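Local coordinates for protein aspartate--tRNA(Asp/Asn) ligase (PDB 1N9W) that attaches L-aspartate, activated by ATP as Asp-AMP, to both tRNA(Asp) and tRNA(Asn) with similar efficiency, working as a class II synthetase homodimer, at residues Gly20-Arg25 / Lys51-Glu56; Ser57-Arg62 / Val82-Pro87; Val3-Leu8 / Leu36-Gly41. One frame throughout, in Å; residues are numbered along the deposited sequence.

In the fold
From the N terminus, segment 3-8, which precedes the first strand of the OB-fold domain, meets the turn at the end of strand 31-38; this is contact 3, closing a loop of 27 residues. Strand 15-28 lies within it and takes part in contact 1, where the chain returns at 51-56 after 25 residues, so contacts 3 and 1 cross. Contact 2 follows in series, closing 19 residues and pairing strand 58-67 with strand 81-84. Contacts 1 and 2 have centres 8 Å apart and join through strands 15-28 and 58-67, with G20 O 2.8 Å from L59 N. R37 ties contact 3 to contact 1 by a salt bridge to E56. All three touch the second subunit.

Contact 1 of 3, residues Gly20-Arg25 / Lys51-Glu56; sequences GFLHWR and KLPLPE
This is a strand-to-loop contact in the anticodon-binding OB-fold domain: the connection from strand 41-47 to strand 58-67 runs beside strand 15-28 and is bonded to its backbone at L22, with R25 reaching across to add packing and a weak bond. E56 N donates to L22 O over 2.8 Å, nearly straight at 171° and on a lone pair of the carbonyl. L22 CD2 packs 4.1 Å from P53 CG and touches the carbonyl oxygens of P53 and L54. H23 and W24 both face L35 on the neighbouring strand 31-38, a classic beta bulge at this point of the OB-fold sheet. Beyond it, the extended R25 chain crosses P55 at about a right angle; L54 CA and P55 CD lie over one face of the guanidinium, offset toward its rim. R25 NH1 is 2.8 Å from P53 O, but the bond is weak, its angle being 118°. An alanine in place of R25 would probably leave P53 O without this donor and open a gap beside L54 CD2. At the other end, a water donates to both H23 O and E56 OE2, while E56 OE1 forms salt bridges with R37 and R117.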
loop_
_atom_site.group_PDB
_atom_site.type_symbol
_atom_site.label_atom_id
_atom_site.label_comp_id
_atom_site.label_asym_id
_atom_site.label_seq_id
_atom_site.Cartn_x
_atom_site.Cartn_y
_atom_site.Cartn_z
ATOM N N GLY B 20 24.145 12.300 -6.169
ATOM C CA GLY B 20 24.206 11.480 -4.966
ATOM C C GLY B 20 24.783 12.227 -3.781
ATOM O O GLY B 20 24.766 13.457 -3.755
ATOM N N PHE B 21 25.281 11.488 -2.795
ATOM C CA PHE B 21 25.868 12.093 -1.597
ATOM C C PHE B 21 27.299 11.642 -1.397
ATOM O O PHE B 21 27.637 10.493 -1.677
ATOM C CB PHE B 21 25.079 11.712 -0.342
ATOM C CG PHE B 21 23.635 12.097 -0.393
ATOM C CD1 PHE B 21 22.703 11.277 -1.029
ATOM C CD2 PHE B 21 23.204 13.291 0.175
ATOM C CE1 PHE B 21 21.369 11.640 -1.086
ATOM C CE2 PHE B 21 21.867 13.661 0.118
ATOM C CZ PHE B 21 20.943 12.839 -0.513
ATOM N N LEU B 22 28.136 12.537 -0.887
ATOM C CA LEU B 22 29.532 12.200 -0.642
ATOM C C LEU B 22 29.657 11.196 0.521
ATOM O O LEU B 22 29.560 11.573 1.689
ATOM C CB LEU B 22 30.306 13.483 -0.333
ATOM C CG LEU B 22 31.823 13.409 -0.106
ATOM C CD1 LEU B 22 32.529 12.793 -1.313
ATOM C CD2 LEU B 22 32.328 14.827 0.152
ATOM N N HIS B 23 29.875 9.926 0.193
ATOM C CA HIS B 23 30.004 8.881 1.211
ATOM C C HIS B 23 31.270 9.155 2.043
ATOM O O HIS B 23 31.214 9.159 3.267
ATOM C CB HIS B 23 30.077 7.504 0.547
ATOM C CG HIS B 23 29.675 6.377 1.445
ATOM N ND1 HIS B 23 28.377 6.185 1.865
ATOM C CD2 HIS B 23 30.406 5.390 2.016
ATOM C CE1 HIS B 23 28.328 5.132 2.661
ATOM N NE2 HIS B 23 29.545 4.633 2.770
ATOM N N TRP B 24 32.405 9.357 1.371
ATOM C CA TRP B 24 33.663 9.712 2.026
ATOM C C TRP B 24 34.604 10.365 1.033
ATOM O O TRP B 24 34.346 10.394 -0.177
ATOM C CB TRP B 24 34.370 8.529 2.734
ATOM C CG TRP B 24 34.703 7.327 1.903
ATOM C CD1 TRP B 24 34.142 6.088 2.016
ATOM C CD2 TRP B 24 35.661 7.238 0.834
ATOM N NE1 TRP B 24 34.686 5.230 1.088
ATOM C CE2 TRP B 24 35.619 5.908 0.349
ATOM C CE3 TRP B 24 36.547 8.145 0.245
ATOM C CZ2 TRP B 24 36.426 5.471 -0.707
ATOM C CZ3 TRP B 24 37.352 7.705 -0.809
ATOM C CH2 TRP B 24 37.286 6.379 -1.269
ATOM N N ARG B 25 35.698 10.901 1.558
ATOM C CA ARG B 25 36.686 11.588 0.747
ATOM C C ARG B 25 38.090 11.288 1.269
ATOM O O ARG B 25 38.279 10.971 2.441
ATOM C CB ARG B 25 36.416 13.102 0.807
ATOM C CG ARG B 25 36.449 13.658 2.243
ATOM C CD ARG B 25 36.067 15.137 2.385
ATOM N NE ARG B 25 36.370 15.596 3.744
ATOM C CZ ARG B 25 36.317 16.858 4.166
ATOM N NH1 ARG B 25 35.961 17.840 3.345
ATOM N NH2 ARG B 25 36.639 17.137 5.425
ATOM N N LYS B 51 38.172 22.397 -3.386
ATOM C CA LYS B 51 37.979 22.660 -1.974
ATOM C C LYS B 51 36.819 21.721 -1.661
ATOM O O LYS B 51 35.656 22.060 -1.875
ATOM C CB LYS B 51 37.581 24.120 -1.754
ATOM C CG LYS B 51 38.622 25.104 -2.269
ATOM C CD LYS B 51 38.256 26.533 -1.932
ATOM C CE LYS B 51 39.335 27.492 -2.386
ATOM N NZ LYS B 51 39.050 28.864 -1.884
ATOM N N LEU B 52 37.152 20.529 -1.184
ATOM C CA LEU B 52 36.153 19.510 -0.892
ATOM C C LEU B 52 35.181 19.837 0.241
ATOM O O LEU B 52 35.572 20.373 1.280
ATOM C CB LEU B 52 36.856 18.176 -0.601
ATOM C CG LEU B 52 37.672 17.588 -1.764
ATOM C CD1 LEU B 52 38.419 16.341 -1.300
ATOM C CD2 LEU B 52 36.735 17.256 -2.938
ATOM N N PRO B 53 33.890 19.527 0.038
ATOM C CA PRO B 53 32.854 19.775 1.044
ATOM C C PRO B 53 32.878 18.608 2.029
ATOM O O PRO B 53 33.596 17.634 1.800
ATOM C CB PRO B 53 31.578 19.808 0.211
ATOM C CG PRO B 53 31.844 18.739 -0.810
ATOM C CD PRO B 53 33.301 18.980 -1.200
ATOM N N LEU B 54 32.105 18.692 3.109
ATOM C CA LEU B 54 32.079 17.619 4.106
ATOM C C LEU B 54 31.313 16.385 3.633
ATOM O O LEU B 54 30.567 16.438 2.658
ATOM C CB LEU B 54 31.449 18.121 5.424
ATOM C CG LEU B 54 32.269 19.082 6.301
ATOM C CD1 LEU B 54 31.408 19.660 7.458
ATOM C CD2 LEU B 54 33.475 18.328 6.859
ATOM N N PRO B 55 31.516 15.243 4.316
ATOM C CA PRO B 55 30.810 14.015 3.946
ATOM C C PRO B 55 29.305 14.261 4.105
ATOM O O PRO B 55 28.884 15.076 4.938
ATOM C CB PRO B 55 31.338 12.994 4.950
ATOM C CG PRO B 55 32.730 13.476 5.217
ATOM C CD PRO B 55 32.572 14.973 5.309
ATOM N N GLU B 56 28.520 13.547 3.305
ATOM C CA GLU B 56 27.065 13.639 3.281
ATOM C C GLU B 56 26.546 14.886 2.567
ATOM O O GLU B 56 25.376 15.244 2.694
ATOM C CB GLU B 56 26.465 13.535 4.698
ATOM C CG GLU B 56 26.463 12.111 5.276
ATOM C CD GLU B 56 25.976 11.049 4.284
ATOM O OE1 GLU B 56 24.931 11.257 3.624
ATOM O OE2 GLU B 56 26.644 9.998 4.163
HETATM O O HOH W 1 29.174 9.624 4.993
#

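Contact 2 of 3, residues Ser57-Arg62 / Val82-Pro87; sequences SALRVR and VEVLSP
A58 O is gripped by two backbone donors, L85 N at 2.8 Å and S86 N at 3.2 Å, both from the same face of its carbonyl plane. L85 and S86 thus share A58 as their partner, which defines a classic beta bulge and shifts the antiparallel register by one residue. Past the non-hydrogen-bonded pair L59 and V84, R60 and E83 form the next hydrogen-bonded pair: E83 N reaches R60 O at 2.9 Å with an angle of 175°. The same two residues are joined through their side chains, R60 NH1 lying 3.0 Å from E83 OE2. The guanidinium and carboxylate planes are 75° apart and only NH1 of the nitrogens comes close to OE2, R60 NE staying 4.1 Å away, which is not a flat two-pronged match. R60 NE pairs instead with E17. L85 lays CD1 against the L59 carbonyl and R60 CB, and packs on F223 of the second subunit, where S86 OG bonds to M384 O. The side chains of L59 and V84 point the same way side by side, with L59 CD2 3.9 Å from V84 CG1. Strand 81-84 thereby borders strand 58-67 of the OB-fold barrel, which strand 15-28 also flanks.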
loop_
_atom_site.group_PDB
_atom_site.type_symbol
_atom_site.label_atom_id
_atom_site.label_comp_id
_atom_site.label_asym_id
_atom_site.label_seq_id
_atom_site.Cartn_x
_atom_site.Cartn_y
_atom_site.Cartn_z
ATOM N N SER B 57 27.414 15.567 1.826
ATOM C CA SER B 57 26.970 16.731 1.061
ATOM C C SER B 57 26.319 16.146 -0.187
ATOM O O SER B 57 26.735 15.083 -0.669
ATOM C CB SER B 57 28.155 17.617 0.654
ATOM O OG SER B 57 28.565 18.467 1.709
ATOM N N ALA B 58 25.290 16.811 -0.701
ATOM C CA ALA B 58 24.623 16.343 -1.912
ATOM C C ALA B 58 25.437 16.890 -3.077
ATOM O O ALA B 58 25.764 18.077 -3.108
ATOM C CB ALA B 58 23.193 16.859 -1.965
ATOM N N LEU B 59 25.759 16.026 -4.032
ATOM C CA LEU B 59 26.575 16.430 -5.171
ATOM C C LEU B 59 26.065 16.030 -6.545
ATOM O O LEU B 59 25.232 15.135 -6.710
ATOM C CB LEU B 59 27.967 15.813 -5.050
ATOM C CG LEU B 59 28.798 15.871 -3.784
ATOM C CD1 LEU B 59 30.042 15.042 -4.029
ATOM C CD2 LEU B 59 29.152 17.298 -3.429
ATOM N N ARG B 60 26.621 16.703 -7.538
ATOM C CA ARG B 60 26.349 16.391 -8.920
ATOM C C ARG B 60 27.755 16.232 -9.491
ATOM O O ARG B 60 28.624 17.068 -9.231
ATOM C CB ARG B 60 25.621 17.543 -9.610
ATOM C CG ARG B 60 25.541 17.388 -11.108
ATOM C CD ARG B 60 24.605 18.407 -11.719
ATOM N NE ARG B 60 24.935 18.607 -13.112
ATOM C CZ ARG B 60 25.980 19.309 -13.540
ATOM N NH1 ARG B 60 26.797 19.898 -12.678
ATOM N NH2 ARG B 60 26.233 19.395 -14.843
ATOM N N VAL B 61 27.989 15.141 -10.214
ATOM C CA VAL B 61 29.292 14.891 -10.817
ATOM C C VAL B 61 29.186 14.564 -12.302
ATOM O O VAL B 61 28.387 13.719 -12.719
ATOM C CB VAL B 61 30.049 13.711 -10.151
ATOM C CG1 VAL B 61 31.323 13.398 -10.960
ATOM C CG2 VAL B 61 30.412 14.042 -8.694
ATOM N N ARG B 62 30.004 15.246 -13.093
ATOM C CA ARG B 62 30.053 15.016 -14.538
ATOM C C ARG B 62 31.449 14.481 -14.841
ATOM O O ARG B 62 32.449 15.096 -14.470
ATOM C CB ARG B 62 29.809 16.327 -15.294
ATOM C CG ARG B 62 30.039 16.229 -16.800
ATOM C CD ARG B 62 29.619 17.512 -17.520
ATOM N NE ARG B 62 30.432 18.685 -17.148
ATOM C CZ ARG B 62 31.580 19.025 -17.730
ATOM N NH1 ARG B 62 32.072 18.290 -18.722
ATOM N NH2 ARG B 62 32.225 20.107 -17.328
ATOM N N VAL B 82 32.577 19.035 -10.614
ATOM C CA VAL B 82 31.956 18.618 -9.372
ATOM C C VAL B 82 31.190 19.826 -8.831
ATOM O O VAL B 82 31.770 20.889 -8.607
ATOM C CB VAL B 82 33.018 18.117 -8.345
ATOM C CG1 VAL B 82 32.355 17.741 -7.037
ATOM C CG2 VAL B 82 33.745 16.901 -8.911
ATOM N N GLU B 83 29.877 19.665 -8.675
ATOM C CA GLU B 83 29.007 20.728 -8.162
ATOM C C GLU B 83 28.393 20.258 -6.842
ATOM O O GLU B 83 27.837 19.163 -6.766
ATOM C CB GLU B 83 27.879 21.051 -9.166
ATOM C CG GLU B 83 26.891 22.117 -8.651
ATOM C CD GLU B 83 25.715 22.419 -9.596
ATOM O OE1 GLU B 83 24.919 23.329 -9.274
ATOM O OE2 GLU B 83 25.575 21.765 -10.646
ATOM N N VAL B 84 28.514 21.084 -5.809
ATOM C CA VAL B 84 27.950 20.754 -4.510
ATOM C C VAL B 84 26.542 21.329 -4.504
ATOM O O VAL B 84 26.370 22.541 -4.525
ATOM C CB VAL B 84 28.776 21.385 -3.366
ATOM C CG1 VAL B 84 28.327 20.838 -2.013
ATOM C CG2 VAL B 84 30.250 21.099 -3.588
ATOM N N LEU B 85 25.541 20.453 -4.509
ATOM C CA LEU B 85 24.143 20.878 -4.525
ATOM C C LEU B 85 23.668 21.318 -3.144
ATOM O O LEU B 85 22.815 22.195 -3.018
ATOM C CB LEU B 85 23.266 19.724 -5.024
ATOM C CG LEU B 85 23.664 19.187 -6.401
ATOM C CD1 LEU B 85 22.890 17.914 -6.723
ATOM C CD2 LEU B 85 23.395 20.280 -7.451
ATOM N N SER B 86 24.230 20.698 -2.112
ATOM C CA SER B 86 23.854 21.012 -0.745
ATOM C C SER B 86 24.948 20.536 0.193
ATOM O O SER B 86 25.020 19.359 0.531
ATOM C CB SER B 86 22.539 20.313 -0.394
ATOM O OG SER B 86 22.147 20.589 0.925
ATOM N N PRO B 87 25.827 21.453 0.622
ATOM C CA PRO B 87 26.923 21.110 1.533
ATOM C C PRO B 87 26.464 20.784 2.949
ATOM O O PRO B 87 25.596 21.459 3.510
ATOM C CB PRO B 87 27.809 22.357 1.494
ATOM C CG PRO B 87 26.820 23.463 1.278
ATOM C CD PRO B 87 25.885 22.878 0.234
#

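Contact 3 of 3, residues Val3-Leu8 / Leu36-Gly41; sequences VLVRDL and LRDRSG
The R39 guanidinium carries L4 CD2 over the centre of one face, 3.9 Å above the plane, and the two side chains cross at about a right angle. S40 CB approaches the R6 guanidinium obliquely, 3.3 Å from NH1. The third flat group, the D38 carboxylate, splits its work between its oxygens: OD2 takes V5 N at 2.9 Å on its syn lone pair, with an N-H angle of 151°, while OD1 accepts from S40 N at 2.8 Å and from S40 OG at 2.7 Å. These two donors reach OD1 from the same face of the carboxylate plane, S40 OG on the syn side and S40 N on the anti side. The S40 N bond makes D38 the head of an Asx turn, set within a type I beta turn from D38 to G41 that links strands 31-38 and 41-47 of the OB-fold domain. Three hydrogen bonds therefore hold the carboxylate against rotation. With its hydroxyl proton given to D38, S40 OG is placed to accept R6 N, which lies 3.1 Å away; chi1 of 73° sets that oxygen between the backbone N and the carbonyl carbon of S40. V5 CG2 packs 3.3 Å from D38 OD2, and V5 CG1 rests against G41, whose backbone angles themselves call for glycine. A bridging water accepts from R6 NH2 and, weakly, from R39 NE. Both arginines also serve the dimer interface: D143 of the second subunit forms salt bridges with R6 NH2 and R39 NH2, and E191 of that subunit pairs with R39 NH1.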
loop_
_atom_site.group_PDB
_atom_site.type_symbol
_atom_site.label_atom_id
_atom_site.label_comp_id
_atom_site.label_asym_id
_atom_site.label_seq_id
_atom_site.Cartn_x
_atom_site.Cartn_y
_atom_site.Cartn_z
ATOM N N VAL B 3 23.017 9.093 -14.925
ATOM C CA VAL B 3 23.194 7.647 -14.852
ATOM C C VAL B 3 23.361 7.205 -13.393
ATOM O O VAL B 3 24.081 7.834 -12.623
ATOM C CB VAL B 3 24.461 7.189 -15.647
ATOM C CG1 VAL B 3 24.575 5.673 -15.616
ATOM C CG2 VAL B 3 24.397 7.698 -17.081
ATOM N N LEU B 4 22.683 6.122 -13.027
ATOM C CA LEU B 4 22.771 5.565 -11.687
ATOM C C LEU B 4 24.034 4.709 -11.589
ATOM O O LEU B 4 24.522 4.188 -12.594
ATOM C CB LEU B 4 21.554 4.696 -11.405
ATOM C CG LEU B 4 20.262 5.420 -11.024
ATOM C CD1 LEU B 4 19.047 4.481 -11.155
ATOM C CD2 LEU B 4 20.405 5.907 -9.590
ATOM N N VAL B 5 24.557 4.568 -10.378
ATOM C CA VAL B 5 25.746 3.765 -10.149
ATOM C C VAL B 5 25.605 2.333 -10.694
ATOM O O VAL B 5 26.549 1.778 -11.252
ATOM C CB VAL B 5 26.080 3.712 -8.640
ATOM C CG1 VAL B 5 27.202 2.693 -8.374
ATOM C CG2 VAL B 5 26.500 5.102 -8.161
ATOM N N ARG B 6 24.426 1.740 -10.558
ATOM C CA ARG B 6 24.261 0.375 -11.040
ATOM C C ARG B 6 24.334 0.223 -12.562
ATOM O O ARG B 6 24.671 -0.848 -13.052
ATOM C CB ARG B 6 22.954 -0.238 -10.523
ATOM C CG ARG B 6 21.682 0.461 -10.962
ATOM C CD ARG B 6 20.477 -0.418 -10.674
ATOM N NE ARG B 6 19.237 0.349 -10.805
ATOM C CZ ARG B 6 18.488 0.729 -9.772
ATOM N NH1 ARG B 6 18.843 0.400 -8.528
ATOM N NH2 ARG B 6 17.408 1.458 -9.986
ATOM N N ASP B 7 24.045 1.285 -13.308
ATOM C CA ASP B 7 24.076 1.187 -14.756
ATOM C C ASP B 7 25.375 1.695 -15.375
ATOM O O ASP B 7 25.537 1.695 -16.595
ATOM C CB ASP B 7 22.884 1.944 -15.345
ATOM C CG ASP B 7 21.569 1.478 -14.775
ATOM O OD1 ASP B 7 21.330 0.254 -14.767
ATOM O OD2 ASP B 7 20.764 2.334 -14.327
ATOM N N LEU B 8 26.310 2.125 -14.538
ATOM C CA LEU B 8 27.558 2.647 -15.065
ATOM C C LEU B 8 28.318 1.643 -15.939
ATOM O O LEU B 8 29.037 2.045 -16.852
ATOM C CB LEU B 8 28.452 3.156 -13.928
ATOM C CG LEU B 8 27.924 4.372 -13.160
ATOM C CD1 LEU B 8 28.867 4.667 -11.990
ATOM C CD2 LEU B 8 27.816 5.594 -14.087
ATOM N N LEU B 36 30.979 8.402 -4.118
ATOM C CA LEU B 36 29.642 8.974 -4.259
ATOM C C LEU B 36 28.626 7.862 -4.196
ATOM O O LEU B 36 28.809 6.827 -4.837
ATOM C CB LEU B 36 29.499 9.708 -5.604
ATOM C CG LEU B 36 28.155 10.390 -5.913
ATOM C CD1 LEU B 36 28.364 11.574 -6.881
ATOM C CD2 LEU B 36 27.165 9.384 -6.499
ATOM N N ARG B 37 27.561 8.033 -3.422
ATOM C CA ARG B 37 26.567 6.970 -3.420
ATOM C C ARG B 37 25.179 7.468 -3.753
ATOM O O ARG B 37 24.739 8.510 -3.264
ATOM C CB ARG B 37 26.524 6.226 -2.083
ATOM C CG ARG B 37 25.900 7.000 -0.994
ATOM C CD ARG B 37 25.193 6.189 0.093
ATOM N NE ARG B 37 24.438 7.260 0.756
ATOM C CZ ARG B 37 24.921 8.045 1.712
ATOM N NH1 ARG B 37 26.148 7.861 2.201
ATOM N NH2 ARG B 37 24.241 9.126 2.043
ATOM N N ASP B 38 24.497 6.734 -4.619
ATOM C CA ASP B 38 23.145 7.119 -4.935
ATOM C C ASP B 38 22.245 5.980 -4.439
ATOM O O ASP B 38 22.722 5.099 -3.716
ATOM C CB ASP B 38 22.966 7.484 -6.440
ATOM C CG ASP B 38 23.331 6.361 -7.394
ATOM O OD1 ASP B 38 23.232 5.185 -6.989
ATOM O OD2 ASP B 38 23.669 6.658 -8.572
ATOM N N ARG B 39 20.961 6.017 -4.775
ATOM C CA ARG B 39 20.049 4.997 -4.300
ATOM C C ARG B 39 20.400 3.599 -4.783
ATOM O O ARG B 39 19.886 2.610 -4.263
ATOM C CB ARG B 39 18.599 5.350 -4.682
ATOM C CG ARG B 39 18.333 5.531 -6.181
ATOM C CD ARG B 39 16.875 5.940 -6.425
ATOM N NE ARG B 39 16.486 5.874 -7.821
ATOM C CZ ARG B 39 16.657 6.852 -8.701
ATOM N NH1 ARG B 39 17.217 7.993 -8.329
ATOM N NH2 ARG B 39 16.270 6.682 -9.956
ATOM N N SER B 40 21.293 3.511 -5.763
ATOM C CA SER B 40 21.668 2.200 -6.323
ATOM C C SER B 40 23.060 1.705 -5.936
ATOM O O SER B 40 23.433 0.593 -6.294
ATOM C CB SER B 40 21.561 2.218 -7.850
ATOM O OG SER B 40 22.619 2.973 -8.412
ATOM N N GLY B 41 23.832 2.512 -5.211
ATOM C CA GLY B 41 25.155 2.050 -4.817
ATOM C C GLY B 41 26.209 3.131 -4.654
ATOM O O GLY B 41 25.888 4.319 -4.552
HETATM O O HOH W 2 23.807 8.991 -10.255
HETATM O O HOH W 3 16.551 2.807 -7.553
#